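PDB 3DZ1: dihydrodipicolinate synthase from Rhodopseudomonas palustris, which probably acts as a 4-hydroxy-tetrahydrodipicolinate synthase, the lyase that condenses pyruvate with aspartate semialdehyde on the way to lysine. Local coordinates for residues L5-A9 against C165-K169; P152-R156 against T181-F185; H170-L176 against L203-E208; L194-G199 against A213-M217. All blocks are in the same frame, centred on the assembly; numbering follows the deposited sequence.

The four contacts gather round strands 165-170, 195-198 and 215-218 of one (beta/alpha)8 barrel. Contacts 1 and 4 have centres about 8 Å apart and meet on Ser-195, which probably hydrogen-bonds through OG to Ala-9 O (2.6 Å). Contact 2 packs helices outside the same wall; its Arg-183 NH2 forms a salt bridge to Asp-214 OD2 of contact 4 at 2.9 Å. Contact 3 continues from the C-terminal end of strand 165-170, its centre about 10 Å from that of contact 4. The predicted pyruvate-binding residue Met-217 belongs to contact 4; the side chain of Met-167 is about 4 Å from that of Met-217, and the side chain of His-170 about 9 Å from it.

Contact 1: residues L5-A9 against C165-K169; sequences LTPEA and CVMLK
No hydrogen bond ties the loop 5-9 to the strand 165-169, although their backbones approach to 4.6 Å between the CA atoms of Pro-7 and Val-166. The closest backbone meeting is a CA-H...O contact, Pro-7 CA to Val-166 O, 3.4 Å with 155° at the hydrogen. At Val-166 a psi of -9° interrupts the extended course of the strand. The loop is a type I turn from Thr-6 to Ala-9, closed by Ala-9 N to Thr-6 O (3.1 Å) and joined by an ST turn in which Thr-6 OG1 accepts from Glu-8 N at 3.2 Å. Val-166 (chi1 m), which loses most surface here, sits under the loop: its CB is 3.9 Å from Pro-7 CG and its CG2 is 3.8 Å from Leu-5 CD2. Leu-5 (tp) points toward the strand, and its CD1 is 4.0 Å from CE of selenomethionine Met-167. That side chain, extended through chi2 (t, t) and then turned (chi3 m), also brings CE to 3.4 Å from Ala-9 CB. Met-167 further touches Val-138, Leu-197 and Met-217 on three other strands. The loop leading into strand 11-15 thus packs over the N-terminal end of the sixth strand, an apolar closure at the N-terminal end of the strands of a (beta/alpha)8 TIM barrel.

Contact 2: residues P152-R156 against T181-F185; sequences PKVIR and TLRGF
Phe-185, Pro-152 and Leu-182 give up the most surface where the first turn of helix 152-161 packs against the middle of helix 176-188. The short helical segments cross at -47°, with 10.1 Å between their axes, and the nearest CA atoms are those of Pro-152 and Leu-182, 6.1 Å apart. Phe-185 (chi1 m) points across the gap and presents one face to Arg-156: the guanidinium lies flat on the ring, planes at 27°, with Arg-156 CZ 4.1 Å from the ring centroid and only 6° off its normal, a cation-pi stack. Arg-156 keeps chi1 and chi2 at t and bends at chi3 (p) to reach it, and its NH1 is also hydrogen-bonded to Ser-190 OG. The edge of the same ring abuts the helix start, Phe-185 CE2 being 3.7 Å from Pro-152 O and 3.8 Å from Pro-152 CB. The proline, pointing toward the partner, further places CB 3.6 Å from Thr-181 CG2. Leu-182 (mt) lies deeper; its CD2 approaches Pro-152 CB and Ile-155 CG2, each at 4.1 Å. Beneath them runs strand 165-170, which links the two helices in the chain. Leu-168 CD2 lies 3.6 Å from Leu-182 CD1, and Leu-168 CD2 lies 4.3 Å from Ile-155 CD1, so the pair forms adjacent staves of the barrel's outer helical layer.

Contact 3: residues H170-L176 against L203-E208; sequences HEDWPGL and LFLDFE
In this (beta/alpha)8 barrel the loop 170-176, which leaves the C-terminal end of strand 165-170, leans on the start of the helix that follows the next strand. The principal bump is Leu-176, the first residue of helix 176-188 after the N-cap Gly-175. Its side chain (mt) slots into a hollow lined by Phe-204, Phe-207 and Glu-208: Leu-176 CD1 is 4.1 Å from Phe-204 CD2 and 3.9 Å from Phe-207 CB, while Leu-176 CD2 rests 3.6 Å from Glu-208 CG. The backbones stay apart, the nearest CA atoms, of Leu-176 and Glu-208, being separated by 6.1 Å. A second bump comes from Trp-173 (chi1 t, chi2 74°), which precedes a cis peptide bond to Pro-174. Phe-204 CE1 lies at the edge of the indole, 3.7 Å from Trp-173 NE1, the two rings inclined at 54°; Leu-203 CD2 is 4.0 Å from Trp-173 NE1. Phe-204 is itself the N-cap residue of helix 205-211, and it also takes a cation-pi contact from Arg-253 of a third subunit, so the patch is part of a subunit interface. Beside these apolar side chains two waters link the segments. One bridges Asp-172 O and Glu-208 OE1, at 2.9 Å each; the other lies 3.0 Å from His-170 NE2 and donates to Glu-208 OE1 at 2.7 Å.

Contact 4: residues L194-G199 against A213-M217; sequences LSILCG and ADGAM
Leu-197 (mt) and selenomethionine Met-217 (tt, then m) meet on one side of the strand pair, Leu-197 CD1 lying 4.1 Å from Met-217 CE; both also touch Met-167 and Phe-13. Leu-197 CD2 lies over Gly-215, where a CB would be only 3.3 Å away. Across the sheet, Cys-198 SG packs 3.5 Å from Ala-213 CB. Strands 195-198 and 215-217 run parallel in register Leu-197 with Gly-215 and Cys-198 with Ala-216, their short axes 4.0 Å apart and twisted by -60°. They are the seventh and eighth strands of the TIM barrel, joined by a beta-alpha-beta crossover through helix 205-211; Met-217 is predicted to bind pyruvate. Cys-198 brackets Ala-216: Cys-198 N donates to Gly-215 O and Met-217 N to Cys-198 O, both 3.0 Å. Further back, Asp-214 N bonds to Ile-196 O at 2.8 Å. At the polar edge Asp-214 (chi1 m) swings OD2 to accept from Ile-196 N at 3.0 Å, the same oxygen holding a salt bridge to Arg-183.

Contact 1: residues L5-A9 against C165-K169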
# COMPACT_ATOMS: atom_id res chain seq x y z
N LEU A 5 16.07 -30.49 -6.90
CA LEU A 5 16.32 -29.33 -7.74
C LEU A 5 17.73 -28.83 -7.44
O LEU A 5 18.16 -28.82 -6.28
CB LEU A 5 15.30 -28.22 -7.42
CG LEU A 5 15.16 -27.04 -8.39
CD1 LEU A 5 14.61 -27.52 -9.72
CD2 LEU A 5 14.22 -26.00 -7.79
N THR A 6 18.45 -28.42 -8.48
CA THR A 6 19.82 -27.94 -8.32
C THR A 6 19.97 -26.56 -8.94
O THR A 6 19.09 -26.09 -9.66
CB THR A 6 20.83 -28.86 -9.02
OG1 THR A 6 20.66 -28.74 -10.44
CG2 THR A 6 20.62 -30.31 -8.61
N PRO A 7 21.10 -25.88 -8.67
CA PRO A 7 21.35 -24.55 -9.23
C PRO A 7 21.55 -24.62 -10.74
O PRO A 7 21.57 -23.59 -11.42
CB PRO A 7 22.62 -24.10 -8.50
CG PRO A 7 22.51 -24.82 -7.18
CD PRO A 7 22.07 -26.19 -7.61
N GLU A 8 21.72 -25.83 -11.26
CA GLU A 8 21.92 -26.01 -12.69
C GLU A 8 20.61 -26.18 -13.46
O GLU A 8 20.63 -26.38 -14.67
CB GLU A 8 22.83 -27.21 -12.97
CG GLU A 8 24.29 -27.02 -12.51
CD GLU A 8 24.46 -27.01 -11.00
OE1 GLU A 8 24.00 -27.98 -10.35
OE2 GLU A 8 25.05 -26.06 -10.46
N ALA A 9 19.49 -26.12 -12.76
CA ALA A 9 18.19 -26.25 -13.40
C ALA A 9 18.09 -25.21 -14.51
O ALA A 9 18.49 -24.05 -14.33
CB ALA A 9 17.07 -26.05 -12.39
N CYS A 165 18.97 -22.71 -0.99
CA CYS A 165 18.21 -21.94 -1.97
C CYS A 165 18.99 -22.17 -3.27
O CYS A 165 20.14 -21.75 -3.39
CB CYS A 165 18.19 -20.45 -1.65
SG CYS A 165 17.27 -19.51 -2.92
N VAL A 166 18.37 -22.84 -4.23
CA VAL A 166 19.04 -23.17 -5.48
C VAL A 166 18.56 -22.38 -6.69
O VAL A 166 19.17 -22.45 -7.76
CB VAL A 166 18.89 -24.67 -5.81
CG1 VAL A 166 19.53 -25.52 -4.72
CG2 VAL A 166 17.41 -25.03 -5.96
N MSE A 167 17.47 -21.64 -6.54
CA MSE A 167 16.94 -20.92 -7.68
C MSE A 167 16.19 -19.65 -7.34
O MSE A 167 15.63 -19.51 -6.25
CB MSE A 167 15.99 -21.85 -8.45
CG MSE A 167 15.29 -21.24 -9.66
SE MSE A 167 13.82 -22.37 -10.27
CE MSE A 167 14.88 -23.76 -11.12
N LEU A 168 16.21 -18.71 -8.28
CA LEU A 168 15.49 -17.47 -8.15
C LEU A 168 14.46 -17.47 -9.26
O LEU A 168 14.81 -17.72 -10.43
CB LEU A 168 16.41 -16.26 -8.34
CG LEU A 168 15.68 -14.92 -8.58
CD1 LEU A 168 15.01 -14.46 -7.30
CD2 LEU A 168 16.66 -13.86 -9.07
N LYS A 169 13.19 -17.25 -8.92
CA LYS A 169 12.18 -17.14 -9.95
C LYS A 169 12.14 -15.64 -10.14
O LYS A 169 11.56 -14.92 -9.33
CB LYS A 169 10.80 -17.62 -9.50
CG LYS A 169 9.79 -17.55 -10.65
CD LYS A 169 8.35 -17.66 -10.20
CE LYS A 169 7.42 -17.55 -11.40
NZ LYS A 169 5.99 -17.49 -11.02

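Contact 2: residues P152-R156 against T181-F185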
# COMPACT_ATOMS: atom_id res chain seq x y z
N PRO A 152 19.46 -6.80 -5.66
CA PRO A 152 20.35 -7.92 -5.97
C PRO A 152 21.18 -8.33 -4.76
O PRO A 152 21.40 -9.51 -4.52
CB PRO A 152 21.19 -7.37 -7.11
CG PRO A 152 20.21 -6.53 -7.85
CD PRO A 152 19.50 -5.79 -6.72
N LYS A 153 21.63 -7.34 -3.99
CA LYS A 153 22.43 -7.61 -2.79
C LYS A 153 21.61 -8.36 -1.74
O LYS A 153 22.13 -9.22 -1.02
CB LYS A 153 22.97 -6.31 -2.19
CG LYS A 153 24.02 -5.63 -3.05
CD LYS A 153 24.57 -4.37 -2.39
CE LYS A 153 25.69 -3.77 -3.24
NZ LYS A 153 26.26 -2.53 -2.62
N VAL A 154 20.33 -8.02 -1.63
CA VAL A 154 19.45 -8.69 -0.67
C VAL A 154 19.25 -10.13 -1.13
O VAL A 154 19.26 -11.06 -0.32
CB VAL A 154 18.08 -7.98 -0.55
CG1 VAL A 154 17.04 -8.92 0.06
CG2 VAL A 154 18.21 -6.74 0.33
N ILE A 155 19.07 -10.31 -2.43
CA ILE A 155 18.89 -11.64 -2.98
C ILE A 155 20.15 -12.45 -2.70
O ILE A 155 20.06 -13.59 -2.24
CB ILE A 155 18.63 -11.59 -4.50
CG1 ILE A 155 17.25 -10.99 -4.76
CG2 ILE A 155 18.75 -12.99 -5.10
CD1 ILE A 155 16.95 -10.72 -6.22
N ARG A 156 21.31 -11.86 -2.96
CA ARG A 156 22.58 -12.54 -2.72
C ARG A 156 22.70 -13.00 -1.27
O ARG A 156 23.14 -14.13 -1.00
CB ARG A 156 23.76 -11.63 -3.07
CG ARG A 156 25.12 -12.23 -2.72
CD ARG A 156 26.26 -11.33 -3.16
NE ARG A 156 26.22 -10.04 -2.48
CZ ARG A 156 27.04 -9.03 -2.76
NH1 ARG A 156 27.96 -9.15 -3.70
NH2 ARG A 156 26.93 -7.89 -2.09
N THR A 181 23.38 -7.96 -12.88
CA THR A 181 24.05 -7.72 -11.60
C THR A 181 24.32 -9.03 -10.86
O THR A 181 25.43 -9.25 -10.36
CB THR A 181 23.22 -6.78 -10.70
OG1 THR A 181 23.09 -5.51 -11.34
CG2 THR A 181 23.89 -6.60 -9.35
N LEU A 182 23.31 -9.89 -10.78
CA LEU A 182 23.46 -11.18 -10.11
C LEU A 182 24.52 -12.05 -10.80
O LEU A 182 25.33 -12.69 -10.13
CB LEU A 182 22.12 -11.93 -10.06
CG LEU A 182 21.06 -11.30 -9.14
CD1 LEU A 182 19.74 -12.02 -9.31
CD2 LEU A 182 21.52 -11.38 -7.69
N ARG A 183 24.53 -12.07 -12.13
CA ARG A 183 25.53 -12.86 -12.83
C ARG A 183 26.92 -12.29 -12.53
O ARG A 183 27.91 -13.02 -12.48
CB ARG A 183 25.27 -12.86 -14.34
CG ARG A 183 24.03 -13.66 -14.74
CD ARG A 183 24.09 -15.09 -14.20
NE ARG A 183 22.97 -15.91 -14.68
CZ ARG A 183 22.53 -17.01 -14.08
NH1 ARG A 183 23.10 -17.43 -12.96
NH2 ARG A 183 21.50 -17.68 -14.58
N GLY A 184 26.97 -10.98 -12.32
CA GLY A 184 28.22 -10.32 -12.00
C GLY A 184 28.74 -10.74 -10.64
O GLY A 184 29.96 -10.89 -10.45
N PHE A 185 27.84 -10.93 -9.68
CA PHE A 185 28.22 -11.36 -8.34
C PHE A 185 28.84 -12.75 -8.42
O PHE A 185 29.78 -13.07 -7.69
CB PHE A 185 27.02 -11.41 -7.39
CG PHE A 185 26.46 -10.06 -7.04
CD1 PHE A 185 27.24 -8.91 -7.12
CD2 PHE A 185 25.15 -9.94 -6.59
CE1 PHE A 185 26.73 -7.67 -6.75
CE2 PHE A 185 24.63 -8.70 -6.22
CZ PHE A 185 25.42 -7.57 -6.30

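Contact 3: residues H170-L176 against L203-E208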
# COMPACT_ATOMS: atom_id res chain seq x y z
N HIS A 170 12.80 -15.19 -11.19
CA HIS A 170 12.93 -13.77 -11.52
C HIS A 170 11.70 -13.17 -12.18
O HIS A 170 11.39 -13.46 -13.34
CB HIS A 170 14.15 -13.59 -12.42
CG HIS A 170 14.36 -12.19 -12.90
ND1 HIS A 170 14.95 -11.21 -12.13
CD2 HIS A 170 14.04 -11.59 -14.07
CE1 HIS A 170 15.00 -10.08 -12.81
NE2 HIS A 170 14.45 -10.28 -13.99
N GLU A 171 11.00 -12.31 -11.45
CA GLU A 171 9.80 -11.66 -11.98
C GLU A 171 9.81 -10.14 -11.77
O GLU A 171 8.78 -9.48 -11.93
CB GLU A 171 8.55 -12.28 -11.34
CG GLU A 171 8.45 -13.78 -11.57
CD GLU A 171 7.05 -14.32 -11.33
OE1 GLU A 171 6.74 -14.75 -10.19
OE2 GLU A 171 6.25 -14.30 -12.29
N ASP A 172 10.97 -9.59 -11.42
CA ASP A 172 11.06 -8.15 -11.21
C ASP A 172 10.77 -7.44 -12.53
O ASP A 172 11.08 -7.95 -13.61
CB ASP A 172 12.44 -7.74 -10.69
CG ASP A 172 12.42 -6.39 -10.01
OD1 ASP A 172 11.35 -5.74 -10.00
OD2 ASP A 172 13.47 -5.96 -9.49
N TRP A 173 10.20 -6.24 -12.43
CA TRP A 173 9.82 -5.48 -13.61
C TRP A 173 9.87 -3.98 -13.29
O TRP A 173 9.01 -3.47 -12.57
CB TRP A 173 8.40 -5.90 -14.01
CG TRP A 173 7.76 -5.10 -15.12
CD1 TRP A 173 8.06 -5.16 -16.45
CD2 TRP A 173 6.70 -4.15 -14.98
NE1 TRP A 173 7.25 -4.31 -17.15
CE2 TRP A 173 6.41 -3.67 -16.28
CE3 TRP A 173 5.98 -3.65 -13.89
CZ2 TRP A 173 5.41 -2.71 -16.51
CZ3 TRP A 173 4.99 -2.70 -14.12
CH2 TRP A 173 4.71 -2.24 -15.42
N PRO A 174 10.88 -3.26 -13.82
CA PRO A 174 11.97 -3.73 -14.69
C PRO A 174 12.97 -4.62 -13.96
O PRO A 174 13.34 -4.33 -12.83
CB PRO A 174 12.63 -2.42 -15.16
CG PRO A 174 11.55 -1.38 -14.96
CD PRO A 174 10.93 -1.80 -13.66
N GLY A 175 13.41 -5.69 -14.61
CA GLY A 175 14.35 -6.59 -13.97
C GLY A 175 15.52 -7.05 -14.81
O GLY A 175 16.29 -7.91 -14.37
N LEU A 176 15.69 -6.51 -16.01
CA LEU A 176 16.80 -6.95 -16.84
C LEU A 176 18.16 -6.70 -16.19
O LEU A 176 19.03 -7.58 -16.20
CB LEU A 176 16.74 -6.28 -18.22
CG LEU A 176 15.55 -6.70 -19.10
CD1 LEU A 176 15.62 -5.99 -20.45
CD2 LEU A 176 15.57 -8.22 -19.30
N LEU A 203 6.85 -11.59 -20.25
CA LEU A 203 6.85 -10.30 -20.94
C LEU A 203 8.23 -9.88 -21.45
O LEU A 203 8.33 -9.20 -22.47
CB LEU A 203 6.27 -9.23 -20.02
CG LEU A 203 5.75 -7.93 -20.65
CD1 LEU A 203 4.55 -8.24 -21.53
CD2 LEU A 203 5.35 -6.96 -19.55
N PHE A 204 9.29 -10.27 -20.75
CA PHE A 204 10.65 -9.91 -21.17
C PHE A 204 11.57 -11.11 -21.41
O PHE A 204 12.79 -10.97 -21.40
CB PHE A 204 11.30 -8.97 -20.15
CG PHE A 204 10.83 -7.56 -20.25
CD1 PHE A 204 9.59 -7.18 -19.74
CD2 PHE A 204 11.59 -6.61 -20.92
CE1 PHE A 204 9.11 -5.88 -19.90
CE2 PHE A 204 11.13 -5.31 -21.08
CZ PHE A 204 9.88 -4.94 -20.57
N LEU A 205 10.99 -12.28 -21.64
CA LEU A 205 11.79 -13.48 -21.84
C LEU A 205 12.85 -13.36 -22.93
O LEU A 205 13.96 -13.90 -22.80
CB LEU A 205 10.89 -14.68 -22.16
CG LEU A 205 11.64 -16.02 -22.21
CD1 LEU A 205 12.33 -16.28 -20.88
CD2 LEU A 205 10.66 -17.14 -22.54
N ASP A 206 12.53 -12.65 -24.01
CA ASP A 206 13.47 -12.50 -25.10
C ASP A 206 14.79 -11.90 -24.65
O ASP A 206 15.86 -12.44 -24.95
CB ASP A 206 12.85 -11.67 -26.24
CG ASP A 206 12.40 -10.28 -25.81
OD1 ASP A 206 12.09 -10.07 -24.62
OD2 ASP A 206 12.34 -9.39 -26.68
N PHE A 207 14.73 -10.81 -23.89
CA PHE A 207 15.95 -10.17 -23.42
C PHE A 207 16.49 -10.80 -22.14
O PHE A 207 17.69 -10.74 -21.87
CB PHE A 207 15.72 -8.67 -23.23
CG PHE A 207 15.62 -7.92 -24.54
CD1 PHE A 207 16.71 -7.83 -25.39
CD2 PHE A 207 14.42 -7.32 -24.92
CE1 PHE A 207 16.62 -7.16 -26.61
CE2 PHE A 207 14.32 -6.65 -26.14
CZ PHE A 207 15.42 -6.57 -26.99
N GLU A 208 15.62 -11.42 -21.35
CA GLU A 208 16.06 -12.05 -20.12
C GLU A 208 17.03 -13.18 -20.44
O GLU A 208 18.00 -13.40 -19.71
CB GLU A 208 14.86 -12.58 -19.33
CG GLU A 208 14.11 -11.48 -18.59
CD GLU A 208 12.73 -11.90 -18.16
OE1 GLU A 208 12.16 -11.23 -17.27
OE2 GLU A 208 12.20 -12.89 -18.71
O HOH W 1 13.43 -9.00 -16.47
O HOH W 2 10.81 -10.58 -14.82

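Contact 4: residues L194-G199 against A213-M217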
# COMPACT_ATOMS: atom_id res chain seq x y z
N LEU A 194 23.50 -20.44 -8.98
CA LEU A 194 22.09 -20.14 -8.76
C LEU A 194 21.33 -20.16 -10.07
O LEU A 194 21.70 -19.47 -11.02
CB LEU A 194 21.93 -18.76 -8.12
CG LEU A 194 20.51 -18.26 -7.83
CD1 LEU A 194 19.92 -19.05 -6.68
CD2 LEU A 194 20.54 -16.78 -7.48
N SER A 195 20.26 -20.94 -10.13
CA SER A 195 19.45 -21.01 -11.34
C SER A 195 18.53 -19.80 -11.36
O SER A 195 18.00 -19.38 -10.32
CB SER A 195 18.61 -22.30 -11.36
OG SER A 195 17.74 -22.33 -12.49
N ILE A 196 18.37 -19.21 -12.54
CA ILE A 196 17.49 -18.07 -12.68
C ILE A 196 16.48 -18.36 -13.78
O ILE A 196 16.83 -18.41 -14.96
CB ILE A 196 18.27 -16.77 -13.01
CG1 ILE A 196 19.22 -16.41 -11.87
CG2 ILE A 196 17.28 -15.63 -13.25
CD1 ILE A 196 20.01 -15.10 -12.09
N LEU A 197 15.23 -18.58 -13.39
CA LEU A 197 14.16 -18.84 -14.35
C LEU A 197 13.26 -17.62 -14.25
O LEU A 197 12.94 -17.16 -13.15
CB LEU A 197 13.39 -20.11 -14.00
CG LEU A 197 14.19 -21.42 -14.05
CD1 LEU A 197 13.22 -22.58 -13.98
CD2 LEU A 197 15.01 -21.50 -15.34
N CYS A 198 12.86 -17.10 -15.40
CA CYS A 198 12.06 -15.89 -15.42
C CYS A 198 10.56 -16.05 -15.55
O CYS A 198 10.06 -16.99 -16.16
CB CYS A 198 12.59 -14.98 -16.53
SG CYS A 198 14.34 -14.62 -16.29
N GLY A 199 9.86 -15.09 -14.96
CA GLY A 199 8.41 -15.09 -14.98
C GLY A 199 7.80 -13.80 -15.49
O GLY A 199 8.14 -13.32 -16.57
N ALA A 213 19.70 -15.44 -18.12
CA ALA A 213 18.76 -16.29 -17.39
C ALA A 213 18.96 -17.71 -17.91
O ALA A 213 19.40 -17.91 -19.05
CB ALA A 213 17.33 -15.84 -17.63
N ASP A 214 18.64 -18.71 -17.09
CA ASP A 214 18.79 -20.11 -17.48
C ASP A 214 17.58 -20.63 -18.23
O ASP A 214 17.66 -21.65 -18.92
CB ASP A 214 19.02 -20.98 -16.24
CG ASP A 214 20.35 -20.72 -15.59
OD1 ASP A 214 21.38 -20.90 -16.28
OD2 ASP A 214 20.38 -20.33 -14.41
N GLY A 215 16.47 -19.93 -18.10
CA GLY A 215 15.26 -20.35 -18.77
C GLY A 215 14.04 -19.63 -18.27
O GLY A 215 14.12 -18.52 -17.72
N ALA A 216 12.89 -20.27 -18.44
CA ALA A 216 11.62 -19.67 -18.03
C ALA A 216 10.75 -20.57 -17.16
O ALA A 216 10.76 -21.79 -17.31
CB ALA A 216 10.83 -19.27 -19.28
N MSE A 217 10.03 -19.94 -16.25
CA MSE A 217 9.07 -20.65 -15.41
C MSE A 217 7.83 -19.88 -15.84
O MSE A 217 7.55 -18.78 -15.35
CB MSE A 217 9.32 -20.45 -13.92
CG MSE A 217 8.41 -21.35 -13.09
SE MSE A 217 8.69 -21.24 -11.19
CE MSE A 217 10.39 -22.13 -11.10